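Local coordinates for protein spectinomycin phosphotransferase (Legionella pneumophila, PDB 3I1A) that phosphorylates the aminocyclitol antibiotic spectinomycin, probably by transferring phosphate from a bound nucleotide, and so acts as an antibiotic resistance factor, at residues E13-I21 with I81-L92. Numbering follows the deposited sequence.
Sequences ELLKVHYGI and IHTLEAKLFQQL
His18 turns CG away from its carbonyl carbon (chi1 -57°), while Gln90 extends CG opposite its backbone N (chi1 -175°) and bends at chi2, which brings its amide over the His18 ring. CG lies 3.7 Å from the His18 ring centroid, a CH-pi contact over one face. The amide plane stacks at 26° to the ring. Val17 CG1 lies over the centre of the opposite face, so the imidazole is sandwiched. Leu92 CD2 approaches His18 NE2 obliquely, and Leu92 CD1 meets Leu14 CD2 at 4.0 Å.

Where helix 10-19 ends, His18 O accepts a nearly straight bond from Leu84 N (2.9 Å). A water also donates to this oxygen and to Gln90 OE1. The Leu84 side chain lies over the helix-end backbone, CD1 near Gly20 N and CD2 near Tyr19 O. Thr83 CG2 meets the Tyr19 ring obliquely, 3.7 Å from CE2. A second water lies among Tyr19 OH, Ile81 O and Leu88 O. A third joins Tyr19 O to His82 O.

The contact fastens the N-terminal helix to the turn before edge strand 90-91 of the kinase-like N-lobe sheet. The Gln90 amide is thus held by stacking and a water, not by a direct bond to His18 ND1.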
loop_
_atom_site.group_PDB
_atom_site.type_symbol
_atom_site.label_atom_id
_atom_site.label_comp_id
_atom_site.label_asym_id
_atom_site.label_seq_id
_atom_site.Cartn_x
_atom_site.Cartn_y
_atom_site.Cartn_z
ATOM N N GLU A 13 6.722 29.085 -13.308
ATOM C CA GLU A 13 6.467 30.203 -12.407
ATOM C C GLU A 13 6.200 29.747 -10.986
ATOM O O GLU A 13 6.735 30.313 -10.045
ATOM C CB GLU A 13 5.261 31.044 -12.871
ATOM C CG GLU A 13 4.824 32.122 -11.836
ATOM C CD GLU A 13 3.591 32.946 -12.264
ATOM O OE1 GLU A 13 3.642 33.598 -13.337
ATOM O OE2 GLU A 13 2.574 32.957 -11.521
ATOM N N LEU A 14 5.345 28.741 -10.818
ATOM C CA LEU A 14 5.015 28.268 -9.479
ATOM C C LEU A 14 6.191 27.673 -8.700
ATOM O O LEU A 14 6.328 27.900 -7.486
ATOM C CB LEU A 14 3.870 27.258 -9.551
ATOM C CG LEU A 14 2.569 27.907 -10.036
ATOM C CD1 LEU A 14 1.564 26.838 -10.443
ATOM C CD2 LEU A 14 2.013 28.778 -8.938
ATOM N N LEU A 15 7.027 26.881 -9.367
ATOM C CA LEU A 15 8.153 26.319 -8.656
ATOM C C LEU A 15 9.149 27.430 -8.290
ATOM O O LEU A 15 9.766 27.385 -7.231
ATOM C CB LEU A 15 8.815 25.213 -9.497
ATOM C CG LEU A 15 7.876 23.983 -9.581
ATOM C CD1 LEU A 15 8.495 22.890 -10.445
ATOM C CD2 LEU A 15 7.624 23.432 -8.189
ATOM N N LYS A 16 9.296 28.441 -9.142
ATOM C CA LYS A 16 10.223 29.515 -8.788
ATOM C C LYS A 16 9.702 30.289 -7.580
ATOM O O LYS A 16 10.398 30.462 -6.584
ATOM C CB LYS A 16 10.417 30.487 -9.955
ATOM C CG LYS A 16 11.441 31.595 -9.655
ATOM C CD LYS A 16 12.755 30.989 -9.200
ATOM C CE LYS A 16 13.842 32.051 -8.995
ATOM N NZ LYS A 16 14.453 32.460 -10.288
ATOM N N VAL A 17 8.461 30.743 -7.680
ATOM C CA VAL A 17 7.828 31.516 -6.615
ATOM C C VAL A 17 7.780 30.823 -5.257
ATOM O O VAL A 17 8.248 31.370 -4.250
ATOM C CB VAL A 17 6.390 31.916 -7.039
ATOM C CG1 VAL A 17 5.593 32.466 -5.853
ATOM C CG2 VAL A 17 6.456 32.962 -8.141
ATOM N N HIS A 18 7.262 29.600 -5.224
ATOM C CA HIS A 18 7.086 28.891 -3.961
ATOM C C HIS A 18 8.200 28.016 -3.449
ATOM O O HIS A 18 8.226 27.675 -2.268
ATOM C CB HIS A 18 5.801 28.056 -4.055
ATOM C CG HIS A 18 4.593 28.872 -4.371
ATOM N ND1 HIS A 18 4.041 29.753 -3.467
ATOM C CD2 HIS A 18 3.851 28.973 -5.498
ATOM C CE1 HIS A 18 3.010 30.362 -4.023
ATOM N NE2 HIS A 18 2.874 29.909 -5.257
ATOM N N TYR A 19 9.102 27.620 -4.338
ATOM C CA TYR A 19 10.194 26.740 -3.964
ATOM C C TYR A 19 11.571 27.331 -4.244
ATOM O O TYR A 19 12.585 26.803 -3.763
ATOM C CB TYR A 19 10.060 25.408 -4.712
ATOM C CG TYR A 19 8.861 24.574 -4.283
ATOM C CD1 TYR A 19 7.606 24.771 -4.848
ATOM C CD2 TYR A 19 9.001 23.591 -3.303
ATOM C CE1 TYR A 19 6.497 23.982 -4.438
ATOM C CE2 TYR A 19 7.921 22.816 -2.888
ATOM C CZ TYR A 19 6.679 23.013 -3.456
ATOM O OH TYR A 19 5.629 22.216 -3.026
ATOM N N GLY A 20 11.599 28.409 -5.019
ATOM C CA GLY A 20 12.868 29.041 -5.357
ATOM C C GLY A 20 13.674 28.197 -6.329
ATOM O O GLY A 20 14.900 28.333 -6.414
ATOM N N ILE A 21 12.989 27.335 -7.076
ATOM C CA ILE A 21 13.657 26.467 -8.024
ATOM C C ILE A 21 13.464 26.903 -9.476
ATOM O O ILE A 21 12.340 27.212 -9.900
ATOM C CB ILE A 21 13.159 25.021 -7.883
ATOM C CG1 ILE A 21 13.463 24.480 -6.479
ATOM C CG2 ILE A 21 13.806 24.152 -8.952
ATOM C CD1 ILE A 21 12.669 23.171 -6.174
ATOM N N ILE A 81 9.984 18.024 -1.295
ATOM C CA ILE A 81 10.947 19.118 -1.231
ATOM C C ILE A 81 10.212 20.203 -0.421
ATOM O O ILE A 81 9.016 20.417 -0.619
ATOM C CB ILE A 81 11.247 19.669 -2.654
ATOM C CG1 ILE A 81 11.924 18.598 -3.517
ATOM C CG2 ILE A 81 12.122 20.927 -2.566
ATOM C CD1 ILE A 81 13.212 18.066 -2.933
ATOM N N HIS A 82 10.902 20.875 0.499
ATOM C CA HIS A 82 10.278 21.920 1.300
ATOM C C HIS A 82 10.015 23.178 0.489
ATOM O O HIS A 82 10.830 23.541 -0.372
ATOM C CB HIS A 82 11.198 22.354 2.443
ATOM C CG HIS A 82 11.370 21.338 3.521
ATOM N ND1 HIS A 82 11.278 19.984 3.296
ATOM C CD2 HIS A 82 11.716 21.482 4.821
ATOM C CE1 HIS A 82 11.560 19.334 4.410
ATOM N NE2 HIS A 82 11.829 20.220 5.351
ATOM N N THR A 83 8.905 23.859 0.775
ATOM C CA THR A 83 8.612 25.124 0.109
ATOM C C THR A 83 9.523 26.134 0.802
ATOM O O THR A 83 10.172 25.787 1.782
ATOM C CB THR A 83 7.175 25.581 0.318
ATOM O OG1 THR A 83 6.988 25.969 1.692
ATOM C CG2 THR A 83 6.207 24.457 -0.053
ATOM N N LEU A 84 9.577 27.364 0.305
ATOM C CA LEU A 84 10.439 28.369 0.921
ATOM C C LEU A 84 10.002 28.679 2.349
ATOM O O LEU A 84 10.828 29.115 3.166
ATOM C CB LEU A 84 10.482 29.649 0.073
ATOM C CG LEU A 84 11.269 29.473 -1.238
ATOM C CD1 LEU A 84 11.143 30.720 -2.115
ATOM C CD2 LEU A 84 12.733 29.161 -0.916
ATOM N N GLU A 85 8.726 28.437 2.655
ATOM C CA GLU A 85 8.192 28.672 4.007
ATOM C C GLU A 85 8.395 27.409 4.860
ATOM O O GLU A 85 7.834 27.270 5.960
ATOM C CB GLU A 85 6.697 29.005 3.956
ATOM C CG GLU A 85 6.318 30.132 3.005
ATOM C CD GLU A 85 4.813 30.388 2.962
ATOM O OE1 GLU A 85 4.030 29.418 2.848
ATOM O OE2 GLU A 85 4.405 31.565 3.033
ATOM N N ALA A 86 9.201 26.490 4.337
ATOM C CA ALA A 86 9.520 25.242 5.015
ATOM C C ALA A 86 8.328 24.297 5.225
ATOM O O ALA A 86 8.295 23.555 6.200
ATOM C CB ALA A 86 10.214 25.537 6.368
ATOM N N LYS A 87 7.360 24.337 4.308
ATOM C CA LYS A 87 6.182 23.456 4.358
ATOM C C LYS A 87 6.397 22.319 3.358
ATOM O O LYS A 87 7.125 22.498 2.369
ATOM C CB LYS A 87 4.923 24.237 3.983
ATOM C CG LYS A 87 4.612 25.343 4.972
ATOM C CD LYS A 87 3.814 26.482 4.355
ATOM C CE LYS A 87 2.431 26.049 3.908
ATOM N NZ LYS A 87 1.593 27.184 3.419
ATOM N N LEU A 88 5.761 21.169 3.595
ATOM C CA LEU A 88 5.902 20.007 2.715
ATOM C C LEU A 88 5.024 20.056 1.461
ATOM O O LEU A 88 5.043 19.146 0.636
ATOM C CB LEU A 88 5.649 18.711 3.506
ATOM C CG LEU A 88 6.725 18.377 4.562
ATOM C CD1 LEU A 88 6.419 17.007 5.188
ATOM C CD2 LEU A 88 8.113 18.354 3.918
ATOM N N PHE A 89 4.258 21.129 1.312
ATOM C CA PHE A 89 3.431 21.279 0.136
ATOM C C PHE A 89 2.942 22.718 0.082
ATOM O O PHE A 89 2.888 23.392 1.118
ATOM C CB PHE A 89 2.248 20.289 0.187
ATOM C CG PHE A 89 1.183 20.647 1.203
ATOM C CD1 PHE A 89 0.068 21.389 0.832
ATOM C CD2 PHE A 89 1.288 20.220 2.525
ATOM C CE1 PHE A 89 -0.934 21.697 1.760
ATOM C CE2 PHE A 89 0.293 20.527 3.456
ATOM C CZ PHE A 89 -0.821 21.269 3.066
ATOM N N GLN A 90 2.630 23.195 -1.126
ATOM C CA GLN A 90 2.136 24.547 -1.319
ATOM C C GLN A 90 0.626 24.535 -1.562
ATOM O O GLN A 90 0.128 23.923 -2.519
ATOM C CB GLN A 90 2.808 25.195 -2.522
ATOM C CG GLN A 90 2.412 26.668 -2.681
ATOM C CD GLN A 90 2.895 27.500 -1.499
ATOM O OE1 GLN A 90 4.063 27.411 -1.106
ATOM N NE2 GLN A 90 2.007 28.304 -0.928
ATOM N N GLN A 91 -0.119 25.188 -0.685
ATOM C CA GLN A 91 -1.567 25.238 -0.868
ATOM C C GLN A 91 -1.912 26.459 -1.701
ATOM O O GLN A 91 -1.609 27.574 -1.311
ATOM C CB GLN A 91 -2.298 25.389 0.460
ATOM C CG GLN A 91 -3.817 25.451 0.284
ATOM C CD GLN A 91 -4.407 24.140 -0.219
ATOM O OE1 GLN A 91 -4.362 23.116 0.475
ATOM N NE2 GLN A 91 -4.973 24.162 -1.422
ATOM N N LEU A 92 -2.548 26.264 -2.845
ATOM C CA LEU A 92 -2.929 27.413 -3.636
ATOM C C LEU A 92 -4.428 27.555 -3.453
ATOM O O LEU A 92 -5.038 26.822 -2.682
ATOM C CB LEU A 92 -2.552 27.218 -5.100
ATOM C CG LEU A 92 -1.031 27.155 -5.271
ATOM C CD1 LEU A 92 -0.681 26.826 -6.706
ATOM C CD2 LEU A 92 -0.420 28.478 -4.867
HETATM O O HOH W 1 6.567 29.246 -0.382
HETATM O O HOH W 2 6.484 19.940 -1.731
HETATM O O HOH W 3 12.310 25.900 -1.117
#